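Long-range contacts in putative cytoplasmic protein (Salmonella typhimurium LT2, PDB 2Q02), which is of unknown function but binds zinc in a xylose isomerase-like TIM barrel and may act as an isomerase: residues Glu213-Leu218 / Glu245-Gln250; Val196-Val201 / Met224-Gln229; Asn12-Pro17 / Arg39-Ser44; Glu139-Arg144 / Thr171-Leu176. One frame throughout, in Å; residues are numbered along the deposited sequence.

From the N terminus, interaction 3 comes first: it joins the loops that follow barrel strands 9-12 and 35-39, closing a loop that holds helix 21-30 and runs into strand 35-39. Interaction 4 closes the next loop, from the end of strand 135-138 to helix 171-176, directly after strand 166-170. Interactions 2 and 1 then cross, their segments alternating along the chain: residues 213-218 fall between 196-201 and 224-229, and 245-250 follows. Glu245 N lies 2.7 Å from Leu198 O where the two meet. Zinc is shared by interactions 1, 2 and 4 through Glu245, His197 and Glu139, while interaction 3 joins the site through the salt bridge of Arg39 with Glu245.

Interaction 1 (Glu213-Leu218 / Glu245-Gln250); sequences EQRIML and EPFSSQ. With ZN (zinc ion), chain E.
Arg215 O is gripped by two consecutive backbone N-H groups, Phe247 N and Ser248 N, each 3.0 Å away and reaching it from opposite faces of the carbonyl plane. Around this doubly accepting oxygen the loops 213-218 and 245-250 meet. At one end the Glu213 carboxylate takes Ser249 N on OE1 (3.0 Å), on the syn side; a bond from Ser249 OG to OE2 holds in one of two modelled conformers and is less certain. Ser248 OG accepts from Gln250 N, an ST turn. At the other end Arg215 NH2 makes a salt bridge to Glu245 OE1 (3.1 Å), meeting it from above the carboxylate plane, while Phe247 CD2 sits over the centre of one guanidinium face. Met217 SE packs on Pro246 CD at 3.8 Å. Glu245 OE1 also binds zinc at 2.1 Å, and its OE2 pairs with Arg39, so both oxygens face positive partners. Asp170, His197 and Glu139 complete the protein ligands of this site among the loops of a TIM barrel.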
loop_
_atom_site.group_PDB
_atom_site.type_symbol
_atom_site.label_atom_id
_atom_site.label_comp_id
_atom_site.label_asym_id
_atom_site.label_seq_id
_atom_site.Cartn_x
_atom_site.Cartn_y
_atom_site.Cartn_z
ATOM N N GLU A 213 -7.771 -7.727 -9.839
ATOM C CA GLU A 213 -8.973 -8.547 -9.594
ATOM C C GLU A 213 -8.684 -9.972 -9.028
ATOM O O GLU A 213 -9.559 -10.586 -8.429
ATOM C CB GLU A 213 -9.807 -8.625 -10.893
ATOM C CG GLU A 213 -10.920 -9.665 -10.943
ATOM C CD GLU A 213 -11.932 -9.544 -9.812
ATOM O OE1 GLU A 213 -12.069 -8.425 -9.277
ATOM O OE2 GLU A 213 -12.593 -10.568 -9.469
ATOM N N GLN A 214 -7.469 -10.483 -9.236
ATOM C CA GLN A 214 -7.073 -11.806 -8.732
ATOM C C GLN A 214 -6.512 -11.746 -7.313
ATOM O O GLN A 214 -6.203 -12.776 -6.724
ATOM C CB GLN A 214 -6.017 -12.442 -9.642
ATOM C CG GLN A 214 -6.535 -12.974 -10.975
ATOM C CD GLN A 214 -6.771 -11.881 -12.010
ATOM O OE1 GLN A 214 -5.858 -11.168 -12.404
ATOM N NE2 GLN A 214 -8.001 -11.752 -12.446
ATOM N N ARG A 215 -6.372 -10.548 -6.765
ATOM C CA ARG A 215 -5.688 -10.387 -5.499
ATOM C C ARG A 215 -6.661 -10.602 -4.357
ATOM O O ARG A 215 -7.556 -9.778 -4.115
ATOM C CB ARG A 215 -5.011 -9.016 -5.400
ATOM C CG ARG A 215 -3.814 -8.863 -6.321
ATOM C CD ARG A 215 -3.359 -7.456 -6.384
ATOM N NE ARG A 215 -2.837 -7.015 -5.106
ATOM C CZ ARG A 215 -2.325 -5.806 -4.875
ATOM N NH1 ARG A 215 -2.252 -4.889 -5.849
ATOM N NH2 ARG A 215 -1.885 -5.510 -3.657
ATOM N N ILE A 216 -6.468 -11.723 -3.668
ATOM C CA ILE A 216 -7.266 -12.082 -2.498
ATOM C C ILE A 216 -6.368 -12.076 -1.238
ATOM O O ILE A 216 -5.518 -11.215 -1.096
ATOM C CB ILE A 216 -8.026 -13.412 -2.735
ATOM C CG1 ILE A 216 -7.073 -14.605 -2.957
ATOM C CG2 ILE A 216 -8.925 -13.247 -3.929
ATOM C CD1 ILE A 216 -7.799 -15.917 -3.257
HETATM N N MSE A 217 -6.574 -12.999 -0.315
HETATM C CA MSE A 217 -5.764 -13.062 0.884
HETATM C C MSE A 217 -4.825 -14.285 0.851
HETATM O O MSE A 217 -4.766 -15.019 -0.152
HETATM C CB MSE A 217 -6.682 -13.000 2.109
HETATM C CG MSE A 217 -7.300 -11.605 2.283
HETATM SE SE MSE A 217 -5.993 -10.269 3.033
HETATM C CE MSE A 217 -6.090 -10.869 4.873
ATOM N N LEU A 218 -4.052 -14.467 1.922
ATOM C CA LEU A 218 -2.970 -15.456 1.922
ATOM C C LEU A 218 -3.499 -16.842 2.204
ATOM O O LEU A 218 -4.238 -17.037 3.154
ATOM C CB LEU A 218 -1.877 -15.072 2.932
ATOM C CG LEU A 218 -1.230 -13.698 2.656
ATOM C CD1 LEU A 218 -0.059 -13.406 3.625
ATOM C CD2 LEU A 218 -0.773 -13.588 1.215
ATOM N N GLU A 245 -3.665 -5.954 1.674
ATOM C CA GLU A 245 -4.321 -5.154 0.621
ATOM C C GLU A 245 -4.855 -6.044 -0.532
ATOM O O GLU A 245 -4.317 -6.055 -1.630
ATOM C CB GLU A 245 -3.380 -4.045 0.089
ATOM C CG GLU A 245 -4.051 -3.067 -0.908
ATOM C CD GLU A 245 -3.064 -2.223 -1.718
ATOM O OE1 GLU A 245 -2.022 -2.750 -2.160
ATOM O OE2 GLU A 245 -3.330 -1.025 -1.947
ATOM N N PRO A 246 -5.916 -6.802 -0.274
ATOM C CA PRO A 246 -6.615 -7.460 -1.364
ATOM C C PRO A 246 -7.477 -6.490 -2.208
ATOM O O PRO A 246 -7.863 -5.422 -1.720
ATOM C CB PRO A 246 -7.486 -8.471 -0.629
ATOM C CG PRO A 246 -7.785 -7.825 0.639
ATOM C CD PRO A 246 -6.533 -7.110 1.026
ATOM N N PHE A 247 -7.763 -6.873 -3.461
ATOM C CA PHE A 247 -8.556 -6.048 -4.416
ATOM C C PHE A 247 -9.769 -6.748 -5.069
ATOM O O PHE A 247 -10.643 -6.079 -5.636
ATOM C CB PHE A 247 -7.660 -5.594 -5.566
ATOM C CG PHE A 247 -6.927 -4.344 -5.306
ATOM C CD1 PHE A 247 -7.510 -3.118 -5.595
ATOM C CD2 PHE A 247 -5.628 -4.382 -4.809
ATOM C CE1 PHE A 247 -6.826 -1.933 -5.359
ATOM C CE2 PHE A 247 -4.922 -3.210 -4.583
ATOM C CZ PHE A 247 -5.526 -1.976 -4.861
ATOM N N SER A 248 -9.797 -8.074 -5.036
ATOM C CA SER A 248 -10.816 -8.836 -5.768
ATOM C C SER A 248 -12.258 -8.419 -5.475
ATOM O O SER A 248 -12.586 -8.012 -4.366
ATOM C CB SER A 248 -10.671 -10.327 -5.448
ATOM O OG SER A 248 -11.775 -11.046 -5.946
ATOM N N SER A 249 -13.123 -8.556 -6.466
ATOM C CA SER A 249 -14.561 -8.345 -6.285
ATOM C C SER A 249 -15.181 -9.448 -5.430
ATOM O O SER A 249 -16.289 -9.296 -4.927
ATOM C CB SER A 249 -15.274 -8.284 -7.640
ATOM O OG SER A 249 -15.220 -9.533 -8.308
ATOM N N GLN A 250 -14.478 -10.572 -5.288
ATOM C CA GLN A 250 -14.912 -11.641 -4.365
ATOM C C GLN A 250 -15.048 -11.094 -2.926
ATOM O O GLN A 250 -15.800 -11.628 -2.119
ATOM C CB GLN A 250 -13.890 -12.792 -4.321
ATOM C CG GLN A 250 -13.799 -13.744 -5.538
ATOM C CD GLN A 250 -12.633 -14.756 -5.370
ATOM O OE1 GLN A 250 -12.609 -15.561 -4.417
ATOM N NE2 GLN A 250 -11.652 -14.686 -6.275
HETATM ZN ZN ZN E . -0.217 -1.864 -2.882
#

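Interaction 2 (Val196-Val201 / Met224-Gln229); sequences VHLSGV and MQNYQQ. With ZN (zinc ion), chain E.
Met224 meets Val201 first: its terminal CE presses on Val201 CG2 at 3.3 Å, with SE 3.9 Å from the same methyl. The Met224 side chain is extended beyond CG, and chi3 (155°) places CE against the valine. Gln225 takes the N-cap position before helix 226-235. Asn226, in the first turn, points its amide at the end of strand 193-198. ND2 gives Ser199 O a weak, bent bond (3.1 Å, 120°) and has a stronger partner in Asp222; OD1, also 3.1 Å from Ser199 O but not hydrogen-bonded to it, receives a hydrogen bond from Thr171 OG1 and lies 3.9 Å from Leu198 CD2. Gln229 NE2, one turn on, donates to Met224 O at 3.2 Å and also to Thr171 O of helix 171-176. Upstream on the strand, His197 ND1 binds zinc at 2.1 Å. Strand 193-198 lies between strands 166-170 and 242-244 of the barrel; Leu198 touches Val230 of helix 226-235, while Met224 reaches Phe172 and His175 of helix 171-176.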
loop_
_atom_site.group_PDB
_atom_site.type_symbol
_atom_site.label_atom_id
_atom_site.label_comp_id
_atom_site.label_asym_id
_atom_site.label_seq_id
_atom_site.Cartn_x
_atom_site.Cartn_y
_atom_site.Cartn_z
ATOM N N VAL A 196 4.992 -2.375 3.502
ATOM C CA VAL A 196 4.816 -3.546 2.639
ATOM C C VAL A 196 3.333 -3.882 2.527
ATOM O O VAL A 196 2.617 -3.866 3.534
ATOM C CB VAL A 196 5.611 -4.782 3.143
ATOM C CG1 VAL A 196 5.354 -5.976 2.268
ATOM C CG2 VAL A 196 7.119 -4.466 3.192
ATOM N N HIS A 197 2.892 -4.135 1.289
ATOM C CA HIS A 197 1.526 -4.515 0.975
ATOM C C HIS A 197 1.510 -6.004 0.605
ATOM O O HIS A 197 2.231 -6.438 -0.313
ATOM C CB HIS A 197 0.964 -3.707 -0.203
ATOM C CG HIS A 197 0.399 -2.370 0.167
ATOM N ND1 HIS A 197 -0.094 -1.497 -0.772
ATOM C CD2 HIS A 197 0.267 -1.746 1.362
ATOM C CE1 HIS A 197 -0.519 -0.397 -0.175
ATOM N NE2 HIS A 197 -0.309 -0.521 1.121
ATOM N N LEU A 198 0.685 -6.772 1.326
ATOM C CA LEU A 198 0.580 -8.205 1.166
ATOM C C LEU A 198 -0.812 -8.521 0.622
ATOM O O LEU A 198 -1.815 -7.845 0.936
ATOM C CB LEU A 198 0.786 -8.939 2.498
ATOM C CG LEU A 198 2.065 -8.738 3.329
ATOM C CD1 LEU A 198 1.956 -9.467 4.693
ATOM C CD2 LEU A 198 3.280 -9.205 2.565
ATOM N N SER A 199 -0.833 -9.536 -0.237
ATOM C CA SER A 199 -2.049 -10.126 -0.760
ATOM C C SER A 199 -1.600 -11.376 -1.476
ATOM O O SER A 199 -0.429 -11.485 -1.868
ATOM C CB SER A 199 -2.807 -9.187 -1.705
ATOM O OG SER A 199 -2.340 -9.270 -3.025
ATOM N N GLY A 200 -2.518 -12.323 -1.608
ATOM C CA GLY A 200 -2.228 -13.574 -2.273
ATOM C C GLY A 200 -3.006 -13.665 -3.563
ATOM O O GLY A 200 -4.019 -12.992 -3.724
ATOM N N VAL A 201 -2.505 -14.490 -4.476
ATOM C CA VAL A 201 -3.205 -14.854 -5.714
ATOM C C VAL A 201 -3.125 -16.370 -5.848
ATOM O O VAL A 201 -2.036 -16.917 -5.757
ATOM C CB VAL A 201 -2.513 -14.218 -6.919
ATOM C CG1 VAL A 201 -2.874 -14.916 -8.230
ATOM C CG2 VAL A 201 -2.836 -12.735 -6.966
HETATM N N MSE A 224 2.376 -16.411 -5.312
HETATM C CA MSE A 224 3.360 -15.338 -5.401
HETATM C C MSE A 224 4.518 -15.406 -4.402
HETATM O O MSE A 224 5.401 -14.539 -4.442
HETATM C CB MSE A 224 2.649 -13.994 -5.289
HETATM C CG MSE A 224 1.469 -13.908 -6.202
HETATM SE SE MSE A 224 1.005 -12.116 -6.547
HETATM C CE MSE A 224 0.179 -12.433 -8.156
ATOM N N GLN A 225 4.523 -16.418 -3.533
ATOM C CA GLN A 225 5.584 -16.608 -2.548
ATOM C C GLN A 225 5.632 -15.496 -1.493
ATOM O O GLN A 225 6.701 -15.004 -1.152
ATOM C CB GLN A 225 6.958 -16.773 -3.230
ATOM C CG GLN A 225 7.164 -18.150 -3.856
ATOM C CD GLN A 225 8.625 -18.429 -4.202
ATOM O OE1 GLN A 225 9.386 -18.926 -3.372
ATOM N NE2 GLN A 225 9.015 -18.112 -5.434
ATOM N N ASN A 226 4.475 -15.106 -0.967
ATOM C CA ASN A 226 4.456 -14.088 0.087
ATOM C C ASN A 226 5.245 -14.520 1.328
ATOM O O ASN A 226 6.020 -13.731 1.838
ATOM C CB ASN A 226 3.022 -13.709 0.485
ATOM C CG ASN A 226 2.358 -12.801 -0.529
ATOM O OD1 ASN A 226 2.184 -11.602 -0.298
ATOM N ND2 ASN A 226 1.991 -13.371 -1.664
ATOM N N TYR A 227 5.050 -15.765 1.792
ATOM C CA TYR A 227 5.748 -16.270 2.981
ATOM C C TYR A 227 7.228 -16.068 2.799
ATOM O O TYR A 227 7.898 -15.577 3.705
ATOM C CB TYR A 227 5.465 -17.768 3.244
ATOM C CG TYR A 227 6.021 -18.299 4.582
ATOM C CD1 TYR A 227 5.286 -18.183 5.761
ATOM C CD2 TYR A 227 7.283 -18.912 4.661
ATOM C CE1 TYR A 227 5.785 -18.665 6.990
ATOM C CE2 TYR A 227 7.793 -19.393 5.883
ATOM C CZ TYR A 227 7.040 -19.264 7.053
ATOM O OH TYR A 227 7.525 -19.723 8.285
ATOM N N GLN A 228 7.721 -16.429 1.617
ATOM C CA GLN A 228 9.147 -16.329 1.314
ATOM C C GLN A 228 9.605 -14.896 1.088
ATOM O O GLN A 228 10.720 -14.541 1.468
ATOM C CB GLN A 228 9.517 -17.191 0.107
ATOM C CG GLN A 228 9.415 -18.694 0.360
ATOM C CD GLN A 228 8.127 -19.331 -0.164
ATOM O OE1 GLN A 228 7.077 -18.688 -0.276
ATOM N NE2 GLN A 228 8.215 -20.615 -0.489
ATOM N N GLN A 229 8.758 -14.068 0.491
ATOM C CA GLN A 229 9.096 -12.644 0.337
ATOM C C GLN A 229 9.181 -11.969 1.702
ATOM O O GLN A 229 10.041 -11.134 1.914
ATOM C CB GLN A 229 8.088 -11.892 -0.531
ATOM C CG GLN A 229 8.209 -12.126 -2.023
ATOM C CD GLN A 229 7.373 -11.107 -2.805
ATOM O OE1 GLN A 229 7.567 -9.892 -2.652
ATOM N NE2 GLN A 229 6.429 -11.590 -3.620
HETATM ZN ZN ZN E . -0.217 -1.864 -2.882
#

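Interaction 3 (Asn12-Pro17 / Arg39-Ser44)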
loop_
_atom_site.group_PDB
_atom_site.type_symbol
_atom_site.label_atom_id
_atom_site.label_comp_id
_atom_site.label_asym_id
_atom_site.label_seq_id
_atom_site.Cartn_x
_atom_site.Cartn_y
_atom_site.Cartn_z
ATOM N N ASN A 12 -5.618 -2.707 5.404
ATOM C CA ASN A 12 -6.025 -1.787 4.362
ATOM C C ASN A 12 -7.563 -1.881 4.155
ATOM O O ASN A 12 -8.149 -2.984 4.132
ATOM C CB ASN A 12 -5.240 -2.086 3.071
ATOM C CG ASN A 12 -5.390 -1.001 2.024
ATOM O OD1 ASN A 12 -6.507 -0.693 1.613
ATOM N ND2 ASN A 12 -4.264 -0.432 1.568
ATOM N N ARG A 13 -8.206 -0.721 3.997
ATOM C CA ARG A 13 -9.661 -0.669 3.863
ATOM C C ARG A 13 -10.223 -1.328 2.594
ATOM O O ARG A 13 -11.431 -1.552 2.523
ATOM C CB ARG A 13 -10.181 0.768 3.964
ATOM C CG ARG A 13 -11.681 0.830 4.189
ATOM C CD ARG A 13 -12.247 2.245 4.169
ATOM N NE ARG A 13 -13.710 2.235 4.364
ATOM C CZ ARG A 13 -14.553 3.150 3.892
ATOM N NH1 ARG A 13 -14.104 4.184 3.195
ATOM N NH2 ARG A 13 -15.853 3.034 4.124
ATOM N N LYS A 14 -9.375 -1.640 1.603
ATOM C CA LYS A 14 -9.859 -2.331 0.392
ATOM C C LYS A 14 -10.467 -3.703 0.685
ATOM O O LYS A 14 -11.250 -4.202 -0.117
ATOM C CB LYS A 14 -8.754 -2.483 -0.662
ATOM C CG LYS A 14 -9.284 -2.606 -2.120
ATOM C CD LYS A 14 -9.525 -1.241 -2.757
ATOM C CE LYS A 14 -10.295 -1.345 -4.070
ATOM N NZ LYS A 14 -11.292 -0.227 -4.325
ATOM N N ILE A 15 -10.095 -4.307 1.822
ATOM C CA ILE A 15 -10.624 -5.617 2.246
ATOM C C ILE A 15 -12.114 -5.574 2.638
ATOM O O ILE A 15 -12.785 -6.601 2.662
ATOM C CB ILE A 15 -9.763 -6.211 3.414
ATOM C CG1 ILE A 15 -9.951 -7.716 3.549
ATOM C CG2 ILE A 15 -10.042 -5.514 4.748
ATOM C CD1 ILE A 15 -8.895 -8.369 4.426
ATOM N N ALA A 16 -12.631 -4.381 2.917
ATOM C CA ALA A 16 -13.981 -4.230 3.445
ATOM C C ALA A 16 -14.797 -3.183 2.693
ATOM O O ALA A 16 -15.212 -2.175 3.292
ATOM C CB ALA A 16 -13.916 -3.871 4.925
ATOM N N PRO A 17 -15.072 -3.432 1.399
ATOM C CA PRO A 17 -15.806 -2.459 0.572
ATOM C C PRO A 17 -17.228 -2.161 1.080
ATOM O O PRO A 17 -17.743 -1.063 0.852
ATOM C CB PRO A 17 -15.869 -3.136 -0.805
ATOM C CG PRO A 17 -15.742 -4.599 -0.514
ATOM C CD PRO A 17 -14.746 -4.648 0.637
ATOM N N ARG A 39 -8.564 5.106 1.880
ATOM C CA ARG A 39 -8.437 5.124 0.424
ATOM C C ARG A 39 -9.460 6.040 -0.297
ATOM O O ARG A 39 -10.628 6.166 0.117
ATOM C CB ARG A 39 -8.623 3.704 -0.136
ATOM C CG ARG A 39 -7.933 2.546 0.608
ATOM C CD ARG A 39 -8.236 1.246 -0.132
ATOM N NE ARG A 39 -7.843 1.385 -1.529
ATOM C CZ ARG A 39 -6.648 1.064 -2.021
ATOM N NH1 ARG A 39 -5.709 0.503 -1.270
ATOM N NH2 ARG A 39 -6.397 1.273 -3.292
ATOM N N ASN A 40 -9.035 6.634 -1.409
ATOM C CA ASN A 40 -9.937 7.500 -2.195
ATOM C C ASN A 40 -10.689 6.753 -3.320
ATOM O O ASN A 40 -11.413 7.376 -4.091
ATOM C CB ASN A 40 -9.199 8.713 -2.779
ATOM C CG ASN A 40 -8.294 8.341 -3.919
ATOM O OD1 ASN A 40 -7.938 7.171 -4.077
ATOM N ND2 ASN A 40 -7.906 9.334 -4.729
ATOM N N ASP A 41 -10.537 5.423 -3.390
ATOM C CA ASP A 41 -11.168 4.637 -4.462
ATOM C C ASP A 41 -12.163 3.589 -3.937
ATOM O O ASP A 41 -12.403 2.556 -4.575
ATOM C CB ASP A 41 -10.121 3.985 -5.366
ATOM C CG ASP A 41 -9.205 3.055 -4.632
ATOM O OD1 ASP A 41 -9.454 2.760 -3.450
ATOM O OD2 ASP A 41 -8.230 2.621 -5.266
HETATM N N MSE A 42 -12.762 3.876 -2.788
HETATM C CA MSE A 42 -13.845 3.062 -2.272
HETATM C C MSE A 42 -15.106 3.415 -3.024
HETATM O O MSE A 42 -15.103 4.373 -3.803
HETATM C CB MSE A 42 -14.022 3.344 -0.793
HETATM C CG MSE A 42 -12.722 3.216 -0.013
HETATM SE SE MSE A 42 -12.066 1.381 0.200
HETATM C CE MSE A 42 -11.847 0.755 -1.468
ATOM N N PRO A 43 -16.191 2.634 -2.820
ATOM C CA PRO A 43 -17.461 2.979 -3.487
ATOM C C PRO A 43 -17.915 4.433 -3.300
ATOM O O PRO A 43 -18.449 5.020 -4.229
ATOM C CB PRO A 43 -18.468 2.005 -2.852
ATOM C CG PRO A 43 -17.664 0.832 -2.496
ATOM C CD PRO A 43 -16.319 1.383 -2.043
ATOM N N SER A 44 -17.687 5.003 -2.118
ATOM C CA SER A 44 -18.063 6.399 -1.846
ATOM C C SER A 44 -17.320 7.403 -2.748
ATOM O O SER A 44 -17.837 8.483 -3.040
ATOM C CB SER A 44 -17.778 6.765 -0.390
ATOM O OG SER A 44 -16.368 6.850 -0.154
HETATM O O HOH W 1 -11.197 5.505 2.867
#
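Asn12 has CG anti to the backbone N (chi1 -168°), and Arg39 is bent at chi3 (55°), which places NE. The two side chains cross at about a right angle. They belong to adjacent loops of the TIM barrel, after strands 9-12 and 35-39. Asn12 OD1 accepts twice: from Lys14 N on a lone pair in the carbonyl plane (3.0 Å), an Asx turn that opens the short 3-10 segment 13-15, and from Arg39 NH1 at 3.2 Å, a bond straight at the hydrogen (163°). Arg39 in turn grips Asp41 side-on, NE to OD1 (2.9 Å) and NH2 to OD2, both on syn lone pairs and close to the guanidinium plane, which fixes the rotation of that group. Arg39 is thereby held as a second-shell residue to the zinc ligand Glu245. Lys14 runs across the guanidinium, with CD over one face, 3.4 Å from NE, and its NZ adds a long salt bridge to Asp41 OD1 (3.6 Å). Beyond it, selenomethionine Met42 lies between the Lys14 chain and Arg13, whose NH1 approaches Met42 CG at 3.6 Å and whose NH2 is paired with Asp49. A water joins the loops further, accepting from Arg13 NH1 and, at 2.8 Å, from Arg39 N.

Interaction 4 (Glu139-Arg144 / Thr171-Leu176); sequences EPLGFR and TFHHHL. With ZN (zinc ion), chain E.
A buried packing contact with one hydrogen bond joins the loop after barrel strand 135-138 to helix 171-176, which follows strand 166-170, and His173 is its centre. Gly142 N donates to His173 ND1 at 3.1 Å and 164°, tilted 33° out of the imidazole plane, and beside it Gly142 CA makes a CA-H...O contact with His173 O. Leu141 CD2 covers one face of that ring (CH-pi, 3.9 Å to the centroid), and Phe172 CD1 lies over the opposite face. The edge of His173 is turned to the face of Phe143 in an offset edge-to-face pair, centroids 5.4 Å apart. With Phe172, whose CE1 lies 3.9 Å from Phe143 CZ, they form an aromatic cluster. The loop and the short helix follow adjacent strands of the TIM barrel and border its metal site: Glu139 OE2 binds zinc at 2.1 Å and lies 3.7 Å from His173 CD2. His173 NE2 is hydrogen-bonded to an unidentified bound molecule. At the far end Leu176 CD2 touches Phe143 CD1 at 3.6 Å.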
loop_
_atom_site.group_PDB
_atom_site.type_symbol
_atom_site.label_atom_id
_atom_site.label_comp_id
_atom_site.label_asym_id
_atom_site.label_seq_id
_atom_site.Cartn_x
_atom_site.Cartn_y
_atom_site.Cartn_z
ATOM N N GLU A 139 5.061 3.750 -4.659
ATOM C CA GLU A 139 4.760 2.332 -4.901
ATOM C C GLU A 139 4.940 1.985 -6.366
ATOM O O GLU A 139 4.081 2.319 -7.184
ATOM C CB GLU A 139 3.319 2.010 -4.539
ATOM C CG GLU A 139 2.911 0.565 -4.841
ATOM C CD GLU A 139 1.648 0.153 -4.122
ATOM O OE1 GLU A 139 0.855 1.047 -3.772
ATOM O OE2 GLU A 139 1.448 -1.064 -3.915
ATOM N N PRO A 140 6.049 1.325 -6.713
ATOM C CA PRO A 140 6.163 0.767 -8.046
ATOM C C PRO A 140 5.052 -0.257 -8.361
ATOM O O PRO A 140 4.640 -1.044 -7.486
ATOM C CB PRO A 140 7.530 0.063 -8.038
ATOM C CG PRO A 140 8.270 0.569 -6.879
ATOM C CD PRO A 140 7.260 1.106 -5.900
ATOM N N LEU A 141 4.572 -0.208 -9.609
ATOM C CA LEU A 141 3.583 -1.140 -10.123
ATOM C C LEU A 141 4.270 -2.068 -11.091
ATOM O O LEU A 141 4.965 -1.623 -11.999
ATOM C CB LEU A 141 2.468 -0.414 -10.863
ATOM C CG LEU A 141 1.816 0.745 -10.130
ATOM C CD1 LEU A 141 0.890 1.468 -11.055
ATOM C CD2 LEU A 141 1.081 0.279 -8.899
ATOM N N GLY A 142 4.065 -3.364 -10.903
ATOM C CA GLY A 142 4.776 -4.383 -11.686
ATOM C C GLY A 142 4.270 -4.631 -13.101
ATOM O O GLY A 142 4.936 -5.307 -13.880
ATOM N N PHE A 143 3.098 -4.107 -13.444
ATOM C CA PHE A 143 2.554 -4.298 -14.778
ATOM C C PHE A 143 3.573 -3.941 -15.851
ATOM O O PHE A 143 4.348 -2.994 -15.708
ATOM C CB PHE A 143 1.302 -3.467 -15.010
ATOM C CG PHE A 143 0.242 -3.730 -14.013
ATOM C CD1 PHE A 143 -0.478 -4.918 -14.056
ATOM C CD2 PHE A 143 -0.003 -2.820 -12.987
ATOM C CE1 PHE A 143 -1.419 -5.187 -13.120
ATOM C CE2 PHE A 143 -0.958 -3.082 -12.044
ATOM C CZ PHE A 143 -1.673 -4.272 -12.112
ATOM N N ARG A 144 3.562 -4.697 -16.947
ATOM C CA ARG A 144 4.421 -4.375 -18.096
ATOM C C ARG A 144 4.226 -2.972 -18.655
ATOM O O ARG A 144 5.167 -2.400 -19.220
ATOM C CB ARG A 144 4.243 -5.337 -19.254
ATOM C CG ARG A 144 5.132 -6.532 -19.165
ATOM C CD ARG A 144 4.634 -7.673 -20.029
ATOM N NE ARG A 144 5.698 -8.664 -20.156
ATOM C CZ ARG A 144 6.298 -9.036 -21.295
ATOM N NH1 ARG A 144 5.928 -8.544 -22.489
ATOM N NH2 ARG A 144 7.270 -9.945 -21.238
ATOM N N THR A 171 3.880 -7.025 -2.585
ATOM C CA THR A 171 4.325 -8.367 -3.003
ATOM C C THR A 171 3.764 -8.793 -4.369
ATOM O O THR A 171 4.421 -9.525 -5.100
ATOM C CB THR A 171 3.951 -9.452 -2.002
ATOM O OG1 THR A 171 2.533 -9.427 -1.795
ATOM C CG2 THR A 171 4.699 -9.256 -0.679
ATOM N N PHE A 172 2.562 -8.338 -4.701
ATOM C CA PHE A 172 1.985 -8.574 -6.016
ATOM C C PHE A 172 2.794 -7.880 -7.106
ATOM O O PHE A 172 3.081 -8.468 -8.170
ATOM C CB PHE A 172 0.544 -8.071 -6.055
ATOM C CG PHE A 172 -0.071 -8.053 -7.431
ATOM C CD1 PHE A 172 0.029 -6.931 -8.240
ATOM C CD2 PHE A 172 -0.804 -9.148 -7.896
ATOM C CE1 PHE A 172 -0.582 -6.912 -9.514
ATOM C CE2 PHE A 172 -1.420 -9.132 -9.153
ATOM C CZ PHE A 172 -1.316 -8.015 -9.958
ATOM N N HIS A 173 3.132 -6.621 -6.851
ATOM C CA HIS A 173 3.860 -5.837 -7.847
ATOM C C HIS A 173 5.296 -6.331 -8.009
ATOM O O HIS A 173 5.817 -6.332 -9.124
ATOM C CB HIS A 173 3.741 -4.331 -7.592
ATOM C CG HIS A 173 2.347 -3.825 -7.792
ATOM N ND1 HIS A 173 1.710 -3.875 -9.016
ATOM C CD2 HIS A 173 1.449 -3.307 -6.920
ATOM C CE1 HIS A 173 0.485 -3.386 -8.892
ATOM N NE2 HIS A 173 0.305 -3.027 -7.634
ATOM N N HIS A 174 5.905 -6.789 -6.919
ATOM C CA HIS A 174 7.179 -7.493 -6.996
ATOM C C HIS A 174 7.058 -8.761 -7.865
ATOM O O HIS A 174 7.922 -9.060 -8.710
ATOM C CB HIS A 174 7.660 -7.881 -5.583
ATOM C CG HIS A 174 8.922 -8.698 -5.558
ATOM N ND1 HIS A 174 10.177 -8.135 -5.446
ATOM C CD2 HIS A 174 9.118 -10.040 -5.611
ATOM C CE1 HIS A 174 11.089 -9.091 -5.456
ATOM N NE2 HIS A 174 10.473 -10.257 -5.557
ATOM N N HIS A 175 5.990 -9.524 -7.648
ATOM C CA HIS A 175 5.801 -10.773 -8.369
ATOM C C HIS A 175 5.664 -10.548 -9.862
ATOM O O HIS A 175 6.203 -11.323 -10.649
ATOM C CB HIS A 175 4.574 -11.508 -7.833
ATOM C CG HIS A 175 4.345 -12.852 -8.448
ATOM N ND1 HIS A 175 3.265 -13.123 -9.260
ATOM C CD2 HIS A 175 5.040 -14.008 -8.346
ATOM C CE1 HIS A 175 3.301 -14.391 -9.625
ATOM N NE2 HIS A 175 4.373 -14.947 -9.091
ATOM N N LEU A 176 4.956 -9.487 -10.243
ATOM C CA LEU A 176 4.746 -9.167 -11.679
ATOM C C LEU A 176 5.978 -8.597 -12.365
ATOM O O LEU A 176 6.137 -8.765 -13.575
ATOM C CB LEU A 176 3.572 -8.211 -11.901
ATOM C CG LEU A 176 2.248 -8.873 -12.230
ATOM C CD1 LEU A 176 1.674 -9.568 -11.006
ATOM C CD2 LEU A 176 1.309 -7.804 -12.738
HETATM ZN ZN ZN E . -0.217 -1.864 -2.882
#